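Long-range contacts in HIT family hydrolase (Legionella pneumophila subsp. pneumophila, PDB 6D6J), which binds zinc and is probably a hydrolase of the histidine triad family, likely working through a covalent nucleotidyl intermediate: residues H45-P50 with H107-G112; I54-D59 with N94-G99; V26-N31 with I49-I54; P40-H45 with G112-T117. One frame throughout, in Å; residues are numbered along the deposited sequence. Where two conformers were deposited one is given.

Contact 1 (H45-P50 with H107-G112)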
# COMPACT_ATOMS: atom_id res chain seq x y z
N HIS B 45 1.26 -4.70 -14.39
CA HIS B 45 0.75 -5.07 -13.07
C HIS B 45 1.72 -6.07 -12.45
O HIS B 45 1.83 -7.22 -12.89
CB HIS B 45 -0.66 -5.64 -13.21
CG HIS B 45 -1.36 -5.92 -11.92
ND1 HIS B 45 -2.70 -6.21 -11.89
CD2 HIS B 45 -0.91 -6.01 -10.64
CE1 HIS B 45 -3.06 -6.46 -10.64
NE2 HIS B 45 -2.00 -6.34 -9.86
N LEU B 46 2.44 -5.62 -11.43
CA LEU B 46 3.47 -6.41 -10.77
C LEU B 46 3.05 -6.69 -9.33
O LEU B 46 2.27 -5.95 -8.73
CB LEU B 46 4.82 -5.69 -10.83
CG LEU B 46 5.25 -5.34 -12.27
CD1 LEU B 46 6.46 -4.43 -12.30
CD2 LEU B 46 5.51 -6.59 -13.12
N LEU B 47 3.60 -7.77 -8.79
CA LEU B 47 3.38 -8.18 -7.41
C LEU B 47 4.73 -8.25 -6.70
O LEU B 47 5.68 -8.81 -7.25
CB LEU B 47 2.75 -9.58 -7.37
CG LEU B 47 1.41 -9.68 -8.09
CD1 LEU B 47 0.92 -11.11 -8.20
CD2 LEU B 47 0.37 -8.81 -7.40
N ILE B 48 4.82 -7.66 -5.51
CA ILE B 48 6.04 -7.69 -4.71
C ILE B 48 5.70 -8.44 -3.43
O ILE B 48 4.76 -8.07 -2.71
CB ILE B 48 6.60 -6.28 -4.41
CG1 ILE B 48 6.80 -5.43 -5.69
CG2 ILE B 48 7.93 -6.40 -3.67
CD1 ILE B 48 5.59 -4.71 -6.23
N ILE B 49 6.43 -9.53 -3.17
CA ILE B 49 6.11 -10.42 -2.06
C ILE B 49 7.33 -10.65 -1.17
O ILE B 49 8.48 -10.62 -1.65
CB ILE B 49 5.55 -11.78 -2.52
CG1 ILE B 49 6.63 -12.67 -3.19
CG2 ILE B 49 4.35 -11.58 -3.41
CD1 ILE B 49 6.18 -14.11 -3.34
N PRO B 50 7.13 -10.93 0.11
CA PRO B 50 8.21 -11.54 0.90
C PRO B 50 8.40 -12.99 0.48
O PRO B 50 7.44 -13.68 0.11
CB PRO B 50 7.68 -11.46 2.33
CG PRO B 50 6.18 -11.60 2.19
CD PRO B 50 5.84 -10.95 0.84
N HIS B 107 1.13 -9.61 -0.51
CA HIS B 107 1.62 -9.15 -1.80
C HIS B 107 1.22 -7.71 -1.98
O HIS B 107 0.07 -7.33 -1.73
CB HIS B 107 1.11 -10.01 -2.97
CG HIS B 107 -0.37 -10.27 -2.94
ND1 HIS B 107 -0.95 -11.16 -2.06
CD2 HIS B 107 -1.37 -9.83 -3.74
CE1 HIS B 107 -2.25 -11.22 -2.29
NE2 HIS B 107 -2.54 -10.42 -3.30
N LEU B 108 2.16 -6.90 -2.43
CA LEU B 108 1.89 -5.52 -2.80
C LEU B 108 1.66 -5.46 -4.31
O LEU B 108 2.52 -5.91 -5.09
CB LEU B 108 3.07 -4.64 -2.42
CG LEU B 108 2.95 -3.14 -2.71
CD1 LEU B 108 1.69 -2.58 -2.06
CD2 LEU B 108 4.17 -2.43 -2.13
N HIS B 109 0.51 -4.92 -4.73
CA HIS B 109 0.24 -4.72 -6.15
C HIS B 109 0.84 -3.40 -6.61
O HIS B 109 0.68 -2.37 -5.94
CB HIS B 109 -1.26 -4.60 -6.40
CG HIS B 109 -2.04 -5.82 -6.07
ND1 HIS B 109 -2.32 -6.80 -7.00
CD2 HIS B 109 -2.66 -6.19 -4.93
CE1 HIS B 109 -3.04 -7.75 -6.43
NE2 HIS B 109 -3.28 -7.39 -5.18
N LEU B 110 1.50 -3.43 -7.76
CA LEU B 110 2.02 -2.23 -8.42
C LEU B 110 1.35 -2.15 -9.79
O LEU B 110 1.57 -3.03 -10.64
CB LEU B 110 3.54 -2.33 -8.54
CG LEU B 110 4.26 -1.40 -9.53
CD1 LEU B 110 3.95 0.06 -9.31
CD2 LEU B 110 5.75 -1.66 -9.45
N LEU B 111 0.51 -1.14 -9.99
CA LEU B 111 -0.29 -1.00 -11.21
C LEU B 111 0.05 0.30 -11.90
O LEU B 111 0.04 1.37 -11.27
CB LEU B 111 -1.79 -0.97 -10.87
CG LEU B 111 -2.33 -2.18 -10.10
CD1 LEU B 111 -2.56 -1.84 -8.64
CD2 LEU B 111 -3.62 -2.70 -10.75
N GLY B 112 0.34 0.24 -13.20
CA GLY B 112 0.59 1.46 -13.94
C GLY B 112 0.41 1.26 -15.42
O GLY B 112 -0.09 0.22 -15.89

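Contact 2 (I54-D59 with N94-G99)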
# COMPACT_ATOMS: atom_id res chain seq x y z
N ILE B 54 3.77 -15.04 5.03
CA ILE B 54 2.96 -14.29 5.98
C ILE B 54 1.59 -14.17 5.32
O ILE B 54 1.51 -13.72 4.17
CB ILE B 54 3.55 -12.89 6.26
CG1 ILE B 54 5.00 -12.98 6.77
CG2 ILE B 54 2.65 -12.15 7.24
CD1 ILE B 54 5.69 -11.61 6.85
N ALA B 55 0.53 -14.58 6.01
CA ALA B 55 -0.75 -14.76 5.33
C ALA B 55 -1.41 -13.44 4.94
O ALA B 55 -1.88 -13.29 3.81
CB ALA B 55 -1.72 -15.57 6.19
N THR B 56 -1.52 -12.50 5.89
CA THR B 56 -2.18 -11.22 5.65
C THR B 56 -1.42 -10.10 6.35
O THR B 56 -0.58 -10.35 7.22
CB THR B 56 -3.63 -11.18 6.17
OG1 THR B 56 -3.62 -11.04 7.60
CG2 THR B 56 -4.43 -12.41 5.76
N ILE B 57 -1.76 -8.86 6.01
CA ILE B 57 -1.18 -7.71 6.71
C ILE B 57 -1.44 -7.79 8.20
O ILE B 57 -0.63 -7.32 9.00
CB ILE B 57 -1.73 -6.40 6.11
CG1 ILE B 57 -1.28 -6.23 4.64
CG2 ILE B 57 -1.36 -5.18 6.96
CD1 ILE B 57 0.22 -6.02 4.44
N ASN B 58 -2.58 -8.38 8.61
CA ASN B 58 -2.87 -8.48 10.04
C ASN B 58 -1.85 -9.32 10.79
O ASN B 58 -1.76 -9.22 12.01
CB ASN B 58 -4.25 -9.08 10.28
CG ASN B 58 -5.37 -8.25 9.71
OD1 ASN B 58 -5.28 -7.03 9.65
ND2 ASN B 58 -6.41 -8.91 9.25
N ASP B 59 -1.11 -10.17 10.08
CA ASP B 59 -0.13 -11.06 10.67
C ASP B 59 1.27 -10.48 10.68
O ASP B 59 2.20 -11.18 11.10
CB ASP B 59 -0.18 -12.40 9.95
CG ASP B 59 -1.58 -12.95 9.90
OD1 ASP B 59 -2.15 -13.11 8.78
OD2 ASP B 59 -2.16 -13.12 10.99
N ASN B 94 -4.31 -5.64 -0.41
CA ASN B 94 -5.64 -6.14 -0.07
C ASN B 94 -5.53 -7.00 1.18
O ASN B 94 -4.58 -7.76 1.32
CB ASN B 94 -6.17 -7.01 -1.21
CG ASN B 94 -6.49 -6.21 -2.45
OD1 ASN B 94 -6.61 -4.98 -2.40
ND2 ASN B 94 -6.70 -6.90 -3.56
N VAL B 95 -6.52 -6.90 2.06
CA VAL B 95 -6.50 -7.67 3.31
C VAL B 95 -7.82 -8.39 3.47
O VAL B 95 -8.87 -7.76 3.67
CB VAL B 95 -6.17 -6.80 4.53
CG1 VAL B 95 -5.95 -7.69 5.76
CG2 VAL B 95 -4.94 -5.94 4.25
N ASN B 96 -7.77 -9.72 3.41
CA ASN B 96 -8.92 -10.60 3.60
C ASN B 96 -9.95 -10.47 2.48
O ASN B 96 -9.79 -9.67 1.56
CB ASN B 96 -9.49 -10.51 5.03
CG ASN B 96 -8.64 -11.28 6.01
OD1 ASN B 96 -8.09 -12.31 5.64
ND2 ASN B 96 -8.49 -10.79 7.23
N SER B 97 -11.00 -11.29 2.53
CA SER B 97 -11.90 -11.38 1.39
C SER B 97 -12.57 -10.04 1.10
O SER B 97 -12.73 -9.66 -0.06
CB SER B 97 -12.93 -12.49 1.60
OG SER B 97 -13.70 -12.68 0.42
N GLY B 98 -13.00 -9.32 2.15
CA GLY B 98 -13.65 -8.05 1.94
C GLY B 98 -12.74 -7.00 1.35
O GLY B 98 -13.22 -6.04 0.74
N GLY B 99 -11.42 -7.16 1.52
CA GLY B 99 -10.45 -6.30 0.88
C GLY B 99 -10.04 -6.75 -0.50
O GLY B 99 -9.26 -6.05 -1.15
O HOH W 1 -3.15 -9.09 3.31
O HOH W 2 -6.75 -11.77 9.45

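Contact 3 (V26-N31 with I49-I54). With ZN (zinc ion), chain G.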
# COMPACT_ATOMS: atom_id res chain seq x y z
N VAL B 26 10.76 -10.23 -12.05
CA VAL B 26 11.37 -8.97 -12.43
C VAL B 26 12.33 -8.44 -11.37
O VAL B 26 13.08 -7.50 -11.65
CB VAL B 26 10.31 -7.91 -12.80
CG1 VAL B 26 9.50 -8.39 -13.99
CG2 VAL B 26 9.40 -7.62 -11.61
N PHE B 27 12.35 -9.03 -10.18
CA PHE B 27 13.31 -8.63 -9.16
C PHE B 27 13.43 -9.77 -8.17
O PHE B 27 12.44 -10.39 -7.81
CB PHE B 27 12.89 -7.36 -8.41
CG PHE B 27 13.82 -7.04 -7.26
CD1 PHE B 27 15.03 -6.38 -7.48
CD2 PHE B 27 13.52 -7.48 -5.97
CE1 PHE B 27 15.91 -6.14 -6.42
CE2 PHE B 27 14.39 -7.24 -4.92
CZ PHE B 27 15.58 -6.57 -5.15
N GLU B 28 14.65 -9.97 -7.66
CA GLU B 28 14.82 -10.89 -6.56
C GLU B 28 16.01 -10.46 -5.71
O GLU B 28 17.06 -10.10 -6.24
CB GLU B 28 15.03 -12.32 -7.07
CG GLU B 28 15.19 -13.36 -5.99
CD GLU B 28 15.21 -14.78 -6.53
OE1 GLU B 28 15.29 -14.97 -7.77
OE2 GLU B 28 15.12 -15.70 -5.71
N ASP B 29 15.83 -10.49 -4.39
CA ASP B 29 16.98 -10.40 -3.48
C ASP B 29 16.84 -11.48 -2.43
O ASP B 29 16.05 -12.42 -2.61
CB ASP B 29 17.20 -8.96 -2.95
CG ASP B 29 16.15 -8.51 -1.93
OD1 ASP B 29 15.35 -9.33 -1.41
OD2 ASP B 29 16.13 -7.30 -1.62
N LYS B 30 17.60 -11.40 -1.34
CA LYS B 30 17.57 -12.48 -0.36
C LYS B 30 16.22 -12.62 0.35
O LYS B 30 15.92 -13.69 0.88
CB LYS B 30 18.64 -12.27 0.71
CG LYS B 30 20.05 -12.08 0.17
CD LYS B 30 20.62 -13.36 -0.37
CE LYS B 30 22.12 -13.21 -0.57
NZ LYS B 30 22.78 -14.54 -0.67
N ASN B 31 15.41 -11.56 0.36
CA ASN B 31 14.18 -11.54 1.15
C ASN B 31 12.90 -11.32 0.37
O ASN B 31 11.83 -11.61 0.90
CB ASN B 31 14.27 -10.43 2.20
CG ASN B 31 15.47 -10.60 3.06
OD1 ASN B 31 15.57 -11.59 3.77
ND2 ASN B 31 16.40 -9.66 2.99
N ILE B 49 6.43 -9.53 -3.17
CA ILE B 49 6.11 -10.42 -2.06
C ILE B 49 7.33 -10.65 -1.17
O ILE B 49 8.48 -10.62 -1.65
CB ILE B 49 5.55 -11.78 -2.52
CG1 ILE B 49 6.63 -12.67 -3.19
CG2 ILE B 49 4.35 -11.58 -3.41
CD1 ILE B 49 6.18 -14.11 -3.34
N PRO B 50 7.13 -10.93 0.11
CA PRO B 50 8.21 -11.54 0.90
C PRO B 50 8.40 -12.99 0.48
O PRO B 50 7.44 -13.68 0.11
CB PRO B 50 7.68 -11.46 2.33
CG PRO B 50 6.18 -11.60 2.19
CD PRO B 50 5.84 -10.95 0.84
N LYS B 51 9.64 -13.48 0.57
CA LYS B 51 9.85 -14.92 0.42
C LYS B 51 9.31 -15.67 1.64
O LYS B 51 8.81 -16.79 1.51
CB LYS B 51 11.33 -15.19 0.15
CG LYS B 51 11.79 -14.70 -1.22
CD LYS B 51 13.29 -14.94 -1.41
CE LYS B 51 13.70 -14.74 -2.84
NZ LYS B 51 15.15 -15.03 -3.01
N LYS B 52 9.39 -15.08 2.82
CA LYS B 52 8.74 -15.63 4.01
C LYS B 52 7.22 -15.66 3.82
O LYS B 52 6.63 -14.70 3.30
CB LYS B 52 9.07 -14.73 5.22
CG LYS B 52 8.40 -15.16 6.53
CD LYS B 52 8.84 -14.28 7.67
CE LYS B 52 8.24 -14.70 8.98
NZ LYS B 52 8.85 -13.96 10.10
N HIS B 53 6.59 -16.76 4.24
CA HIS B 53 5.13 -16.85 4.18
C HIS B 53 4.51 -16.10 5.34
O HIS B 53 4.68 -16.46 6.51
CB HIS B 53 4.69 -18.31 4.19
CG HIS B 53 3.21 -18.46 4.10
ND1 HIS B 53 2.53 -18.46 2.90
CD2 HIS B 53 2.27 -18.54 5.07
CE1 HIS B 53 1.23 -18.57 3.14
NE2 HIS B 53 1.05 -18.61 4.45
N ILE B 54 3.77 -15.04 5.03
CA ILE B 54 2.96 -14.29 5.98
C ILE B 54 1.59 -14.17 5.32
O ILE B 54 1.51 -13.72 4.17
CB ILE B 54 3.55 -12.89 6.26
CG1 ILE B 54 5.00 -12.98 6.77
CG2 ILE B 54 2.65 -12.15 7.24
CD1 ILE B 54 5.69 -11.61 6.85
ZN ZN G . 3.19 -18.51 0.93
O HOH W 3 11.02 -12.70 3.34

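Contact 4 (P40-H45 with G112-T117)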
# COMPACT_ATOMS: atom_id res chain seq x y z
N PRO B 40 -3.38 -9.19 -15.23
CA PRO B 40 -3.07 -7.78 -15.00
C PRO B 40 -4.30 -6.91 -15.16
O PRO B 40 -5.11 -7.09 -16.08
CB PRO B 40 -2.01 -7.47 -16.08
CG PRO B 40 -2.32 -8.47 -17.18
CD PRO B 40 -2.69 -9.72 -16.42
N GLN B 41 -4.44 -5.96 -14.24
CA GLN B 41 -5.56 -5.03 -14.21
C GLN B 41 -5.21 -3.67 -14.78
O GLN B 41 -6.05 -2.77 -14.80
CB GLN B 41 -6.05 -4.87 -12.77
CG GLN B 41 -6.52 -6.19 -12.14
CD GLN B 41 -7.67 -6.79 -12.89
OE1 GLN B 41 -8.76 -6.20 -12.97
NE2 GLN B 41 -7.46 -7.99 -13.43
N ALA B 42 -3.96 -3.50 -15.21
CA ALA B 42 -3.47 -2.29 -15.85
C ALA B 42 -2.41 -2.75 -16.83
O ALA B 42 -1.97 -3.91 -16.79
CB ALA B 42 -2.89 -1.33 -14.81
N PRO B 43 -1.96 -1.87 -17.73
CA PRO B 43 -1.00 -2.33 -18.75
C PRO B 43 0.26 -2.94 -18.18
O PRO B 43 0.82 -3.85 -18.81
CB PRO B 43 -0.78 -1.08 -19.62
CG PRO B 43 -2.11 -0.36 -19.54
CD PRO B 43 -2.49 -0.53 -18.07
N THR B 44 0.73 -2.48 -17.02
CA THR B 44 1.74 -3.19 -16.24
C THR B 44 1.17 -3.45 -14.85
O THR B 44 0.67 -2.52 -14.19
CB THR B 44 3.05 -2.39 -16.12
OG1 THR B 44 3.64 -2.28 -17.42
CG2 THR B 44 4.06 -3.05 -15.18
N HIS B 45 1.26 -4.70 -14.39
CA HIS B 45 0.75 -5.07 -13.07
C HIS B 45 1.72 -6.07 -12.45
O HIS B 45 1.83 -7.22 -12.89
CB HIS B 45 -0.66 -5.64 -13.21
CG HIS B 45 -1.36 -5.92 -11.92
ND1 HIS B 45 -2.70 -6.21 -11.89
CD2 HIS B 45 -0.91 -6.01 -10.64
CE1 HIS B 45 -3.06 -6.46 -10.64
NE2 HIS B 45 -2.00 -6.34 -9.86
N GLY B 112 0.34 0.24 -13.20
CA GLY B 112 0.59 1.46 -13.94
C GLY B 112 0.41 1.26 -15.42
O GLY B 112 -0.09 0.22 -15.89
N GLY B 113 0.79 2.29 -16.18
CA GLY B 113 0.70 2.26 -17.62
C GLY B 113 -0.57 2.84 -18.17
O GLY B 113 -0.76 2.84 -19.38
N ARG B 114 -1.46 3.30 -17.30
CA ARG B 114 -2.64 4.06 -17.67
C ARG B 114 -2.98 4.96 -16.50
O ARG B 114 -2.44 4.82 -15.40
CB ARG B 114 -3.84 3.16 -17.98
CG ARG B 114 -4.34 2.35 -16.78
CD ARG B 114 -5.70 1.73 -17.08
NE ARG B 114 -6.08 0.68 -16.12
CZ ARG B 114 -6.68 0.90 -14.95
NH1 ARG B 114 -6.95 2.14 -14.55
NH2 ARG B 114 -6.99 -0.12 -14.15
N GLN B 115 -3.90 5.89 -16.73
CA GLN B 115 -4.45 6.67 -15.64
C GLN B 115 -5.22 5.75 -14.69
O GLN B 115 -6.12 5.01 -15.10
CB GLN B 115 -5.38 7.76 -16.18
CG GLN B 115 -6.03 8.59 -15.08
CD GLN B 115 -5.01 9.46 -14.36
OE1 GLN B 115 -4.30 10.24 -15.00
NE2 GLN B 115 -4.92 9.33 -13.05
N MET B 116 -4.85 5.78 -13.41
CA MET B 116 -5.60 5.07 -12.38
C MET B 116 -6.71 6.00 -11.89
O MET B 116 -6.50 7.21 -11.76
CB MET B 116 -4.66 4.67 -11.24
CG MET B 116 -3.44 3.86 -11.74
SD MET B 116 -3.83 2.37 -12.67
CE MET B 116 -4.73 1.41 -11.45
N THR B 117 -7.88 5.44 -11.63
CA THR B 117 -9.09 6.23 -11.38
C THR B 117 -9.57 6.05 -9.95
O THR B 117 -9.04 5.24 -9.17
CB THR B 117 -10.19 5.88 -12.40
OG1 THR B 117 -10.57 4.52 -12.22
CG2 THR B 117 -9.70 6.09 -13.83
O HOH W 4 -6.36 -1.48 -17.94

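Contact 1 (H45-P50 with H107-G112)
His45 lies alongside Leu111, its CG anti to the backbone N (chi1 -174°), and Leu111 CD2 sits over one face of the imidazole, 3.9 Å from the ring centroid, in a CH-pi contact. At the ring's edge His45 NE2 meets His109 ND1 in a hydrogen bond of 2.9 Å, close to straight at 169°; the rings touch rim to rim, their planes 53° apart. Leu46 forms a hydrogen-bonded antiparallel pair with Leu110, and on the sheet face covered by helix 62-81 its CD1 reaches Leu110 CD2 at 4.0 Å. Leu47 returns to the histidine face, where its CD2 touches His109 ND1 at 3.4 Å and, more loosely, the ring of His107. Ile48 repeats the paired backbone bonds with Leu108 and sets CD1 3.9 Å from Leu110 CB. At the end, Ile49 packs CG2 on His107 CB at 3.6 Å. Leu46, Ile48, Leu108 and Leu110 thus face the helix, while His45, Leu47, His109 and Leu111 share the other face. His107 ND1 is hydrogen-bonded to His105 O, which orients the ring and is consistent with NE2, the tele nitrogen, being the atom of the predicted AMP intermediate.

Contact 2 (I54-D59 with N94-G99)
Val95 overlaps two side chains of the loop that leads into helix 62-81, one with each methyl. Its CG2 meets Ile57 CG1 at 3.7 Å, the two side chains crossing at about a right angle, while CG1 rests against the amide of Asn58, 3.7 Å from ND2. Ile57 also packs on Leu68 of the helix. Next to Val95, Thr56 CG2 touches Asn96 OD1 at 3.7 Å. The threonine hydroxyl lies between the backbone N and the carbonyl carbon (chi1 76°) and donates to Asp59 OD1 at 2.8 Å, reaching the oxygen from above the carboxylate plane. With the backbone bond from Asp59 N to Thr56 O, this closes the short 3-10 turn onto itself. Two waters span the seam. One bridges Ile57 N, from which it accepts, and Asn94 O; the other accepts from both Asn58 ND2 and Asn96 ND2, at 2.9 and 3.0 Å. Those two amides, with planes 55° apart, also donate to Ser85 O of the second subunit, and Asn58 OD1 bonds to its Tyr89. Asn94 and Val95 pair antiparallel with a strand of that subunit, so the loop packs on strand 89-95 where the sheet runs on into its partner, the arrangement characteristic of histidine triad homodimers.

Contact 3 (V26-N31 with I49-I54)
The carboxylate of Glu28 is gripped by Lys51, whose NZ lies 2.8 Å from OE2 on that oxygen's anti lone pair, forming a salt bridge. Glu28 ends the first strand of the hairpin 25-28/32-36, which reverses through an Asx turn: Asp29 OD1 accepts from Asn31 N at 2.8 Å. Of the other flat groups, the Phe27 ring has Asp29 OD2 at its edge, in plane; His53, farther away, binds the zinc ion through ND1 at 2.1 Å. Cys11, Cys14 and His105 complete this Cys2His2 zinc site, and the rings of His53 and His105 meet with their planes at about 80°. Lys51 reaches across the turn, crossing Glu28 at about a right angle, with its chain extended beyond CG; this carries the amine past Lys30 O, 3.7 Å from CD, to its second acceptor, Asp29 O, at 2.8 Å from NZ. NZ thus has one charged and one neutral acceptor. At the root of the lysine, Lys51 N donates to Asn31 O at 2.9 Å, almost straight at 175° but 36° above the carbonyl plane, and a water that accepts from Lys52 N donates a hydrogen bond to the same oxygen.

Contact 4 (P40-H45 with G112-T117)
Arg114 crosses Pro43 at about a right angle, its CB 3.9 Å and its CG 3.7 Å from Pro43 CD. CG takes the position between the backbone N and the carbonyl carbon (chi1 64°), and from there the chain is extended to NE. CD still borders the proline. NE donates a hydrogen bond to a water at 2.8 Å and lies near Ala42 CA. At the tip NH2 donates to Gln41 O at 2.9 Å, nearly straight and in the guanidinium plane, while NH1 bonds to Gln115 O and forms a salt bridge with the C-terminal Gly121 of the second subunit. Met116 SD lies over one face of the guanidinium, toward its rim, 3.6 Å above the plane. Thr44 and Gly112 form a hydrogen-bonded antiparallel pair, Thr44 N to Gly112 O and Gly112 N to Thr44 O both being 3.0 Å. Gly113, with a positive phi of 93°, passes close to Pro43, whose CG meets Gly113 O at 3.5 Å. Gln41 N donates to His45 ND1, one of two bonds that hold the His45 ring, the other running from NE2 to His109. The contact closes the end of the central antiparallel strand pair and directs the C-terminal segment to the dimer interface of this histidine triad fold.

In the fold
All four contacts reach one antiparallel sheet in the order 25-28, 32-36, 44-50, 108-112, 89-95. Contact 1 joins strands 44-50 and 108-112 close to the centre of the chain; contact 4 continues the same pair beyond its end, sharing His45 and Gly112, with centres 12 Å apart. Contact 3 takes over Ile49 and Pro50 at the other end, its centre 11 Å from that of contact 1, and hands Ile54 to contact 2. Along the chain contact 3 closes before contact 2 opens, contacts 1 and 4 both enclose contact 2, and the segments of contacts 3 and 4 alternate, their centres 23 Å apart. Contacts 1, 2 and 4 touch the second subunit, whereas contact 3 carries the zinc ligand His53.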